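Local coordinates for protein tRNA (uracil(54)-C(5))-methyltransferase (Pyrococcus abyssi, PDB 2JJQ) that methylates carbon 5 of uridine 54 in tRNA, using S-adenosyl-L-methionine as the methyl donor, at residues R198-N209 / I265-Y276. Numbering follows the deposited sequence.
Sequences REGKFTEEVMVN and IHPNSFFQTNSY. With SAH (S-adenosyl-L-homocysteine), chain B.
Arg198 reaches from the end of its strand into the curve of the loop 266-274, a worked example of a guanidinium gripping a loop by one backbone carbonyl, with a water extending the link to a second. Arg198 NH1 gives Ser269 O a nearly straight bond of 2.8 Å (166°), with the oxygen in the guanidinium plane; NH2 adds a weak second bond to the same oxygen. A bend at chi3 (76°) in an otherwise extended chain turns the flat group into this position. NH2 is also weakly bonded to a water that lies within hydrogen-bonding distance of Phe271 O, while Ile265 CG2 covers one guanidinium face, 3.4 Å from Arg198 NE.

Two further waters serve Asn209. Its ND2 donates to both, one passing the link on to Asn268 OD1 and the other to Pro267 O, whereas OD1 is bonded to Ser232. Glu256 ties both sides together, accepting from Lys201 N and Phe202 N and bonding Ser275 OG.

Apolar contacts flank this polar centre. Met207 crosses Pro267 at about a right angle; Met207 SD lies 3.8 Å from Pro267 CD, and Met207 CE 3.4 Å from Ile265 O. At the far end, the edge of Phe202 points at the face of Tyr276 in a T-shaped stack, centroids 5.0 Å apart and planes at 63°. Lys201 CG rests 3.6 Å from Ser275 CB.

The hairpin of strands 192-199 and 206-212 thus backs the loop leading to helix 275-288, N-capped by Asn274. From that loop Gln272 NE2 donates to SAH OXT at 3.0 Å. Because Arg198 holds Ser269, next to the pocket residue Phe270, the hairpin is consistent with a second shell behind the cofactor pocket of a class I-like SAM-dependent RNA m5U methyltransferase.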
loop_
_atom_site.group_PDB
_atom_site.type_symbol
_atom_site.label_atom_id
_atom_site.label_comp_id
_atom_site.label_asym_id
_atom_site.label_seq_id
_atom_site.Cartn_x
_atom_site.Cartn_y
_atom_site.Cartn_z
ATOM N N ARG A 198 9.917 -2.589 8.842
ATOM C CA ARG A 198 9.438 -3.504 7.817
ATOM C C ARG A 198 9.626 -4.919 8.279
ATOM O O ARG A 198 10.565 -5.210 9.064
ATOM C CB ARG A 198 10.181 -3.252 6.496
ATOM C CG ARG A 198 10.020 -1.800 6.047
ATOM C CD ARG A 198 10.597 -1.510 4.683
ATOM N NE ARG A 198 9.690 -2.056 3.669
ATOM C CZ ARG A 198 9.687 -1.705 2.388
ATOM N NH1 ARG A 198 10.557 -0.805 1.935
ATOM N NH2 ARG A 198 8.821 -2.292 1.570
ATOM N N GLU A 199 8.760 -5.832 7.830
ATOM C CA GLU A 199 9.024 -7.216 8.146
ATOM C C GLU A 199 8.499 -8.178 7.106
ATOM O O GLU A 199 7.533 -7.864 6.394
ATOM C CB GLU A 199 8.523 -7.617 9.547
ATOM C CG GLU A 199 7.117 -7.909 9.677
ATOM C CD GLU A 199 6.732 -8.302 11.129
ATOM O OE1 GLU A 199 7.621 -8.630 11.966
ATOM O OE2 GLU A 199 5.523 -8.258 11.422
ATOM N N GLY A 200 9.142 -9.323 7.014
ATOM C CA GLY A 200 8.682 -10.370 6.086
ATOM C C GLY A 200 7.760 -11.239 6.894
ATOM O O GLY A 200 8.192 -11.895 7.885
ATOM N N LYS A 201 6.493 -11.250 6.531
ATOM C CA LYS A 201 5.519 -12.079 7.322
ATOM C C LYS A 201 5.837 -13.575 7.209
ATOM O O LYS A 201 5.599 -14.339 8.176
ATOM C CB LYS A 201 4.079 -11.812 6.868
ATOM C CG LYS A 201 3.672 -10.341 6.988
ATOM C CD LYS A 201 3.791 -9.829 8.439
ATOM C CE LYS A 201 3.471 -8.370 8.500
ATOM N NZ LYS A 201 3.276 -7.917 9.880
ATOM N N PHE A 202 6.402 -13.997 6.077
ATOM C CA PHE A 202 6.628 -15.423 5.806
ATOM C C PHE A 202 8.076 -15.863 6.058
ATOM O O PHE A 202 8.405 -17.041 5.901
ATOM C CB PHE A 202 6.172 -15.808 4.395
ATOM C CG PHE A 202 4.706 -15.532 4.185
ATOM C CD1 PHE A 202 3.757 -16.334 4.816
ATOM C CD2 PHE A 202 4.295 -14.412 3.462
ATOM C CE1 PHE A 202 2.387 -16.034 4.660
ATOM C CE2 PHE A 202 2.966 -14.107 3.309
ATOM C CZ PHE A 202 2.018 -14.919 3.925
ATOM N N THR A 203 8.942 -14.911 6.400
ATOM C CA THR A 203 10.343 -15.198 6.661
ATOM C C THR A 203 10.738 -14.841 8.090
ATOM O O THR A 203 11.775 -15.303 8.547
ATOM C CB THR A 203 11.289 -14.349 5.784
ATOM O OG1 THR A 203 11.034 -12.969 6.063
ATOM C CG2 THR A 203 11.058 -14.626 4.311
ATOM N N GLU A 204 9.899 -14.046 8.762
ATOM C CA GLU A 204 10.116 -13.482 10.090
ATOM C C GLU A 204 11.321 -12.522 10.173
ATOM O O GLU A 204 11.814 -12.264 11.235
ATOM C CB GLU A 204 10.173 -14.569 11.153
ATOM C CG GLU A 204 8.964 -15.472 11.077
ATOM C CD GLU A 204 8.929 -16.539 12.160
ATOM O OE1 GLU A 204 9.914 -17.289 12.310
ATOM O OE2 GLU A 204 7.897 -16.645 12.840
ATOM N N GLU A 205 11.801 -12.002 9.066
ATOM C CA GLU A 205 12.943 -11.094 9.151
ATOM C C GLU A 205 12.384 -9.694 9.382
ATOM O O GLU A 205 11.312 -9.388 8.856
ATOM C CB GLU A 205 13.708 -11.125 7.861
ATOM C CG GLU A 205 14.445 -12.427 7.742
ATOM C CD GLU A 205 15.260 -12.591 6.506
ATOM O OE1 GLU A 205 15.354 -11.681 5.630
ATOM O OE2 GLU A 205 15.847 -13.694 6.443
ATOM N N VAL A 206 13.125 -8.859 10.125
ATOM C CA VAL A 206 12.654 -7.531 10.451
ATOM C C VAL A 206 13.752 -6.532 10.136
ATOM O O VAL A 206 14.927 -6.753 10.470
ATOM C CB VAL A 206 12.366 -7.413 11.942
ATOM C CG1 VAL A 206 11.761 -6.042 12.277
ATOM C CG2 VAL A 206 11.404 -8.520 12.339
ATOM N N MET A 207 13.369 -5.443 9.500
ATOM C CA MET A 207 14.270 -4.322 9.214
ATOM C C MET A 207 13.765 -3.045 9.897
ATOM O O MET A 207 12.561 -2.757 9.889
ATOM C CB MET A 207 14.294 -4.098 7.699
ATOM C CG MET A 207 14.984 -2.735 7.296
ATOM S SD MET A 207 14.908 -2.539 5.498
ATOM C CE MET A 207 16.055 -3.852 5.030
ATOM N N VAL A 208 14.670 -2.291 10.533
ATOM C CA VAL A 208 14.280 -1.009 11.108
ATOM C C VAL A 208 15.136 0.038 10.429
ATOM O O VAL A 208 16.310 -0.205 10.168
ATOM C CB VAL A 208 14.377 -0.973 12.622
ATOM C CG1 VAL A 208 15.809 -1.133 13.074
ATOM C CG2 VAL A 208 13.783 0.333 13.159
ATOM N N ASN A 209 14.542 1.179 10.106
ATOM C CA ASN A 209 15.237 2.240 9.417
ATOM C C ASN A 209 14.981 3.542 10.185
ATOM O O ASN A 209 13.834 3.948 10.358
ATOM C CB ASN A 209 14.707 2.358 7.974
ATOM C CG ASN A 209 15.329 3.517 7.197
ATOM O OD1 ASN A 209 16.465 3.903 7.436
ATOM N ND2 ASN A 209 14.600 4.036 6.216
ATOM N N ILE A 265 13.842 -6.778 0.281
ATOM C CA ILE A 265 13.231 -5.568 0.781
ATOM C C ILE A 265 14.391 -4.640 1.170
ATOM O O ILE A 265 15.259 -5.037 1.939
ATOM C CB ILE A 265 12.350 -5.845 2.067
ATOM C CG1 ILE A 265 11.147 -6.768 1.782
ATOM C CG2 ILE A 265 11.812 -4.528 2.610
ATOM C CD1 ILE A 265 10.473 -6.399 0.552
ATOM N N HIS A 266 14.346 -3.409 0.675
ATOM C CA HIS A 266 15.294 -2.356 0.971
ATOM C C HIS A 266 14.511 -1.168 1.571
ATOM O O HIS A 266 13.346 -0.980 1.276
ATOM C CB HIS A 266 15.960 -1.979 -0.361
ATOM C CG HIS A 266 16.998 -0.900 -0.258
ATOM N ND1 HIS A 266 16.677 0.437 -0.269
ATOM C CD2 HIS A 266 18.341 -0.963 -0.140
ATOM C CE1 HIS A 266 17.777 1.160 -0.162
ATOM N NE2 HIS A 266 18.804 0.331 -0.092
ATOM N N PRO A 267 15.152 -0.341 2.398
ATOM C CA PRO A 267 14.376 0.720 3.013
ATOM C C PRO A 267 13.694 1.573 2.003
ATOM O O PRO A 267 12.594 2.039 2.293
ATOM C CB PRO A 267 15.418 1.580 3.713
ATOM C CG PRO A 267 16.511 0.690 3.966
ATOM C CD PRO A 267 16.549 -0.345 2.861
ATOM N N ASN A 268 14.301 1.736 0.818
ATOM C CA ASN A 268 13.820 2.665 -0.192
ATOM C C ASN A 268 13.052 2.042 -1.380
ATOM O O ASN A 268 12.841 2.711 -2.375
ATOM C CB ASN A 268 14.969 3.557 -0.688
ATOM C CG ASN A 268 15.428 4.521 0.378
ATOM O OD1 ASN A 268 14.773 4.652 1.399
ATOM N ND2 ASN A 268 16.554 5.156 0.176
ATOM N N SER A 269 12.721 0.759 -1.296
ATOM C CA SER A 269 12.051 0.077 -2.415
ATOM C C SER A 269 10.597 -0.200 -2.003
ATOM O O SER A 269 10.301 -0.423 -0.824
ATOM C CB SER A 269 12.772 -1.268 -2.782
ATOM O OG SER A 269 12.744 -2.125 -1.641
ATOM N N PHE A 270 9.683 -0.190 -2.974
ATOM C CA PHE A 270 8.238 -0.419 -2.665
ATOM C C PHE A 270 7.982 -1.924 -2.701
ATOM O O PHE A 270 8.556 -2.615 -3.529
ATOM C CB PHE A 270 7.330 0.285 -3.674
ATOM C CG PHE A 270 5.887 -0.144 -3.575
ATOM C CD1 PHE A 270 5.064 0.400 -2.601
ATOM C CD2 PHE A 270 5.393 -1.180 -4.365
ATOM C CE1 PHE A 270 3.745 -0.028 -2.480
ATOM C CE2 PHE A 270 4.071 -1.603 -4.246
ATOM C CZ PHE A 270 3.260 -1.036 -3.322
ATOM N N PHE A 271 7.140 -2.429 -1.803
ATOM C CA PHE A 271 6.659 -3.821 -1.892
ATOM C C PHE A 271 5.166 -3.800 -1.421
ATOM O O PHE A 271 4.794 -2.981 -0.542
ATOM C CB PHE A 271 7.479 -4.771 -0.986
ATOM C CG PHE A 271 7.168 -6.242 -1.255
ATOM C CD1 PHE A 271 7.603 -6.838 -2.422
ATOM C CD2 PHE A 271 6.383 -6.976 -0.371
ATOM C CE1 PHE A 271 7.284 -8.182 -2.713
ATOM C CE2 PHE A 271 6.067 -8.339 -0.657
ATOM C CZ PHE A 271 6.515 -8.911 -1.832
ATOM N N GLN A 272 4.312 -4.612 -2.062
ATOM C CA GLN A 272 2.932 -4.641 -1.642
ATOM C C GLN A 272 2.883 -4.681 -0.085
ATOM O O GLN A 272 3.625 -5.457 0.546
ATOM C CB GLN A 272 2.242 -5.900 -2.188
ATOM C CG GLN A 272 2.441 -6.111 -3.689
ATOM C CD GLN A 272 1.543 -5.177 -4.407
ATOM O OE1 GLN A 272 0.542 -4.725 -3.840
ATOM N NE2 GLN A 272 1.890 -4.836 -5.649
ATOM N N THR A 273 1.988 -3.893 0.521
ATOM C CA THR A 273 2.007 -3.714 1.981
ATOM C C THR A 273 1.287 -4.801 2.770
ATOM O O THR A 273 1.454 -4.866 3.975
ATOM C CB THR A 273 1.435 -2.372 2.390
ATOM O OG1 THR A 273 0.117 -2.241 1.834
ATOM C CG2 THR A 273 2.308 -1.243 1.819
ATOM N N ASN A 274 0.453 -5.595 2.110
ATOM C CA ASN A 274 -0.278 -6.658 2.796
ATOM C C ASN A 274 0.271 -7.987 2.297
ATOM O O ASN A 274 -0.062 -8.457 1.227
ATOM C CB ASN A 274 -1.781 -6.472 2.565
ATOM C CG ASN A 274 -2.622 -7.579 3.180
ATOM O OD1 ASN A 274 -2.130 -8.676 3.502
ATOM N ND2 ASN A 274 -3.929 -7.323 3.257
ATOM N N SER A 275 1.159 -8.576 3.075
ATOM C CA SER A 275 1.860 -9.745 2.530
ATOM C C SER A 275 0.878 -10.876 2.282
ATOM O O SER A 275 1.066 -11.670 1.345
ATOM C CB SER A 275 2.968 -10.216 3.478
ATOM O OG SER A 275 3.974 -9.206 3.556
ATOM N N TYR A 276 -0.168 -10.965 3.113
ATOM C CA TYR A 276 -1.057 -12.158 3.054
ATOM C C TYR A 276 -1.871 -12.147 1.809
ATOM O O TYR A 276 -1.950 -13.148 1.079
ATOM C CB TYR A 276 -1.953 -12.209 4.279
ATOM C CG TYR A 276 -1.132 -12.587 5.497
ATOM C CD1 TYR A 276 -0.889 -13.920 5.798
ATOM C CD2 TYR A 276 -0.520 -11.605 6.285
ATOM C CE1 TYR A 276 -0.086 -14.283 6.903
ATOM C CE2 TYR A 276 0.267 -11.963 7.391
ATOM C CZ TYR A 276 0.481 -13.294 7.676
ATOM O OH TYR A 276 1.236 -13.661 8.783
HETATM N N SAH B . 3.540 -4.041 -10.202
HETATM C CA SAH B . 4.337 -3.245 -9.212
HETATM C CB SAH B . 3.574 -2.000 -8.763
HETATM C CG SAH B . 3.357 -1.003 -9.879
HETATM S SD SAH B . 3.111 0.605 -9.107
HETATM C C SAH B . 4.562 -4.109 -7.994
HETATM O O SAH B . 5.339 -3.802 -7.076
HETATM O OXT SAH B . 3.924 -5.148 -7.894
HETATM C "C5'" SAH B . 3.124 1.580 -10.590
HETATM C "C4'" SAH B . 4.539 1.607 -11.195
HETATM O "O4'" SAH B . 4.628 2.531 -12.312
HETATM C "C3'" SAH B . 5.634 2.050 -10.225
HETATM O "O3'" SAH B . 6.571 0.966 -10.063
HETATM C "C2'" SAH B . 6.259 3.300 -10.895
HETATM O "O2'" SAH B . 7.677 3.433 -10.760
HETATM C "C1'" SAH B . 5.948 3.105 -12.349
HETATM N N9 SAH B . 5.680 4.282 -13.169
HETATM C C8 SAH B . 5.061 5.431 -12.806
HETATM N N7 SAH B . 4.904 6.213 -13.908
HETATM C C5 SAH B . 5.386 5.549 -14.971
HETATM C C6 SAH B . 5.522 5.791 -16.422
HETATM N N6 SAH B . 5.074 6.974 -16.910
HETATM N N1 SAH B . 6.102 4.800 -17.176
HETATM C C2 SAH B . 6.540 3.636 -16.649
HETATM N N3 SAH B . 6.455 3.375 -15.337
HETATM C C4 SAH B . 5.891 4.267 -14.489
HETATM O O HOH W 1 6.055 -2.610 1.888
HETATM O O HOH W 2 15.573 5.757 3.780
HETATM O O HOH W 3 12.150 4.049 4.563
#